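Local atomic coordinates of acyl-CoA dehydrogenase FadE3 (Mycobacterium smegmatis, PDB entry 4IV6), a protein that belongs to the acyl-CoA dehydrogenase family of flavoproteins and carries a bound dihydroflavine-adenine dinucleotide. Residues Gly81-Ala86 against Leu204-Val209. Numbering follows the deposited sequence.
Sequences GWMSLA and LGYKGV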
ATOM      1  N   GLY B  81      -9.297  18.417 -18.135  1.00 16.21           N
ATOM      2  CA  GLY B  81     -10.671  18.932 -18.234  1.00 16.27           C
ATOM      3  C   GLY B  81     -11.735  17.837 -18.247  1.00 15.97           C
ATOM      4  O   GLY B  81     -12.740  17.911 -17.550  1.00 15.97           O
ATOM      5  N   TRP B  82     -11.513  16.814 -19.049  1.00 15.61           N
ATOM      6  CA  TRP B  82     -12.467  15.716 -19.190  1.00 15.54           C
ATOM      7  C   TRP B  82     -11.776  14.567 -19.901  1.00 15.00           C
ATOM      8  O   TRP B  82     -11.405  14.703 -21.070  1.00 15.02           O
ATOM      9  CB  TRP B  82     -13.705  16.160 -19.969  1.00 16.00           C
ATOM     10  CG  TRP B  82     -14.859  15.215 -20.002  1.00 16.52           C
ATOM     11  CD1 TRP B  82     -15.035  14.070 -19.267  1.00 16.68           C
ATOM     12  CD2 TRP B  82     -16.047  15.370 -20.786  1.00 17.15           C
ATOM     13  NE1 TRP B  82     -16.266  13.519 -19.547  1.00 17.46           N
ATOM     14  CE2 TRP B  82     -16.895  14.285 -20.488  1.00 17.38           C
ATOM     15  CE3 TRP B  82     -16.474  16.328 -21.713  1.00 17.56           C
ATOM     16  CZ2 TRP B  82     -18.142  14.126 -21.089  1.00 17.93           C
ATOM     17  CZ3 TRP B  82     -17.719  16.158 -22.305  1.00 18.14           C
ATOM     18  CH2 TRP B  82     -18.531  15.066 -21.985  1.00 17.97           C
ATOM     19  N   MET B  83     -11.589  13.452 -19.176  1.00 14.76           N
ATOM     20  CA  MET B  83     -10.851  12.301 -19.688  0.50 14.41           C
ATOM     21  C   MET B  83     -11.377  11.904 -21.068  1.00 14.16           C
ATOM     22  O   MET B  83     -10.605  11.570 -21.973  1.00 13.38           O
ATOM     23  CB  MET B  83     -10.978  11.117 -18.718  0.50 14.58           C
ATOM     24  CG  MET B  83     -10.124   9.905 -19.090  0.50 14.45           C
ATOM     25  SD  MET B  83     -10.380   8.484 -17.995  0.50 14.70           S
ATOM     26  CE  MET B  83     -11.981   7.907 -18.555  0.50 14.90           C
ATOM     27  N   SER B  84     -12.701  11.939 -21.205  1.00 14.36           N
ATOM     28  CA  SER B  84     -13.360  11.528 -22.446  1.00 14.66           C
ATOM     29  C   SER B  84     -12.856  12.289 -23.697  1.00 14.62           C
ATOM     30  O   SER B  84     -12.860  11.739 -24.801  1.00 14.34           O
ATOM     31  CB  SER B  84     -14.888  11.698 -22.312  1.00 14.95           C
ATOM     32  OG  SER B  84     -15.431  10.847 -21.294  1.00 15.07           O
ATOM     33  N   LEU B  85     -12.475  13.551 -23.551  1.00 14.91           N
ATOM     34  CA  LEU B  85     -11.999  14.314 -24.701  1.00 15.22           C
ATOM     35  C   LEU B  85     -10.621  13.834 -25.174  1.00 15.09           C
ATOM     36  O   LEU B  85     -10.337  13.819 -26.391  1.00 15.23           O
ATOM     37  CB  LEU B  85     -11.997  15.832 -24.410  1.00 16.07           C
ATOM     38  CG  LEU B  85     -13.367  16.423 -24.039  1.00 16.48           C
ATOM     39  CD1 LEU B  85     -13.203  17.921 -23.788  1.00 17.04           C
ATOM     40  CD2 LEU B  85     -14.433  16.207 -25.120  1.00 17.20           C
ATOM     41  N   ALA B  86      -9.774  13.398 -24.247  1.00 14.95           N
ATOM     42  CA  ALA B  86      -8.516  12.757 -24.643  1.00 14.84           C
ATOM     43  C   ALA B  86      -8.808  11.416 -25.296  1.00 14.76           C
ATOM     44  O   ALA B  86      -8.203  11.046 -26.300  1.00 14.60           O
ATOM     45  CB  ALA B  86      -7.613  12.595 -23.432  1.00 14.98           C
ATOM     46  N   LEU B 204     -19.217   3.088 -16.349  1.00 15.08           N
ATOM     47  CA  LEU B 204     -19.057   3.787 -15.071  1.00 15.11           C
ATOM     48  C   LEU B 204     -18.618   5.248 -15.253  1.00 15.11           C
ATOM     49  O   LEU B 204     -19.075   6.141 -14.536  1.00 15.54           O
ATOM     50  CB  LEU B 204     -18.017   3.049 -14.230  1.00 14.45           C
ATOM     51  CG  LEU B 204     -17.506   3.724 -12.981  1.00 14.66           C
ATOM     52  CD1 LEU B 204     -18.626   3.959 -11.985  1.00 15.31           C
ATOM     53  CD2 LEU B 204     -16.420   2.856 -12.378  1.00 14.63           C
ATOM     54  N   GLY B 205     -17.699   5.456 -16.194  1.00 14.89           N
ATOM     55  CA  GLY B 205     -17.160   6.790 -16.534  1.00 15.46           C
ATOM     56  C   GLY B 205     -16.826   6.808 -18.025  1.00 15.78           C
ATOM     57  O   GLY B 205     -17.405   6.041 -18.805  1.00 14.60           O
ATOM     58  N   TYR B 206     -15.933   7.713 -18.428  1.00 16.45           N
ATOM     59  CA  TYR B 206     -15.584   7.853 -19.836  1.00 17.15           C
ATOM     60  C   TYR B 206     -16.855   8.182 -20.611  1.00 17.63           C
ATOM     61  O   TYR B 206     -17.056   7.684 -21.697  1.00 17.30           O
ATOM     62  CB  TYR B 206     -14.971   6.539 -20.360  1.00 17.24           C
ATOM     63  CG  TYR B 206     -14.161   6.617 -21.656  1.00 17.96           C
ATOM     64  CD1 TYR B 206     -14.013   7.810 -22.385  1.00 20.63           C
ATOM     65  CD2 TYR B 206     -13.556   5.491 -22.158  1.00 18.20           C
ATOM     66  CE1 TYR B 206     -13.290   7.835 -23.584  1.00 21.55           C
ATOM     67  CE2 TYR B 206     -12.822   5.507 -23.330  1.00 18.57           C
ATOM     68  CZ  TYR B 206     -12.677   6.671 -24.031  1.00 20.86           C
ATOM     69  OH  TYR B 206     -11.929   6.661 -25.193  1.00 23.82           O
ATOM     70  N   LYS B 207     -17.708   9.012 -20.039  1.00 18.53           N
ATOM     71  CA  LYS B 207     -19.010   9.285 -20.642  1.00 20.67           C
ATOM     72  C   LYS B 207     -18.915  10.297 -21.802  1.00 21.83           C
ATOM     73  O   LYS B 207     -17.884  10.912 -22.012  1.00 21.31           O
ATOM     74  CB  LYS B 207     -20.002   9.702 -19.549  1.00 21.42           C
ATOM     75  CG  LYS B 207     -20.452   8.456 -18.764  1.00 21.84           C
ATOM     76  CD  LYS B 207     -21.335   8.696 -17.563  1.00 23.08           C
ATOM     77  CE  LYS B 207     -22.769   8.914 -17.977  1.00 24.50           C
ATOM     78  NZ  LYS B 207     -23.558   9.549 -16.870  1.00 26.18           N
ATOM     79  N   GLY B 208     -19.977  10.430 -22.571  1.00 23.39           N
ATOM     80  CA  GLY B 208     -19.941  11.318 -23.757  1.00 26.22           C
ATOM     81  C   GLY B 208     -19.420  10.626 -25.012  1.00 26.87           C
ATOM     82  O   GLY B 208     -20.069  10.684 -26.067  1.00 30.07           O
ATOM     83  N   VAL B 209     -18.255   9.986 -24.889  1.00 26.15           N
ATOM     84  CA  VAL B 209     -17.683   9.088 -25.920  1.00 25.38           C
ATOM     85  C   VAL B 209     -18.318   7.700 -25.897  1.00 22.76           C
ATOM     86  O   VAL B 209     -18.375   7.057 -24.850  1.00 21.56           O
ATOM     87  CB  VAL B 209     -16.160   8.917 -25.704  1.00 25.88           C
ATOM     88  CG1 VAL B 209     -15.584   7.746 -26.512  1.00 25.37           C
ATOM     89  CG2 VAL B 209     -15.459  10.214 -26.073  1.00 28.00           C
TER
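Two aromatic rings flank the side chain of Ser-84: its CB lies 3.6 Å above one face of the Trp-82 indole, displaced toward the rim, and meets the Tyr-206 ring at its edge, in the ring plane. The indole, with CG anti to its backbone N (chi1 -170°), also carries its CZ2 to within 3.4 Å of Lys-207 O. On Tyr-206, CD1 lies 3.5 Å from Ser-84 OG, while the CE methyl of Met-83, turned inward by a bend at chi3 (74°), packs against Tyr-206 CB at 3.8 Å, the two side chains crossing at about a right angle. Ser-84 OG, placed beside its own backbone N, donates a short 2.6 Å hydrogen bond to Lys-207 O, arriving in the carbonyl plane on a lone pair with a C=O···donor angle of 139°. The same oxygen takes a second, weak bond from Val-209 N at 3.0 Å, so two donors hold it. Farther along the loop, Val-209 CG2 touches Ser-84 O at 3.3 Å. Gly-208, lacking a side chain, lets the backbone run close beside the indole. Lys-207 NZ turns away and hydrogen-bonds to the backbone O atoms of Glu-34 and His-35. The contact thus joins the start of helix 83-102 to the loop between strands 195-200 and 211-216, across the N-terminal and middle domains of the acyl-CoA dehydrogenase fold. Tyr-206 also lines the dihydroflavine-adenine dinucleotide pocket, so the hydroxyl of buried Ser-84, by donating to Lys-207 O, probably helps to fix the loop that presents this ring to the ligand.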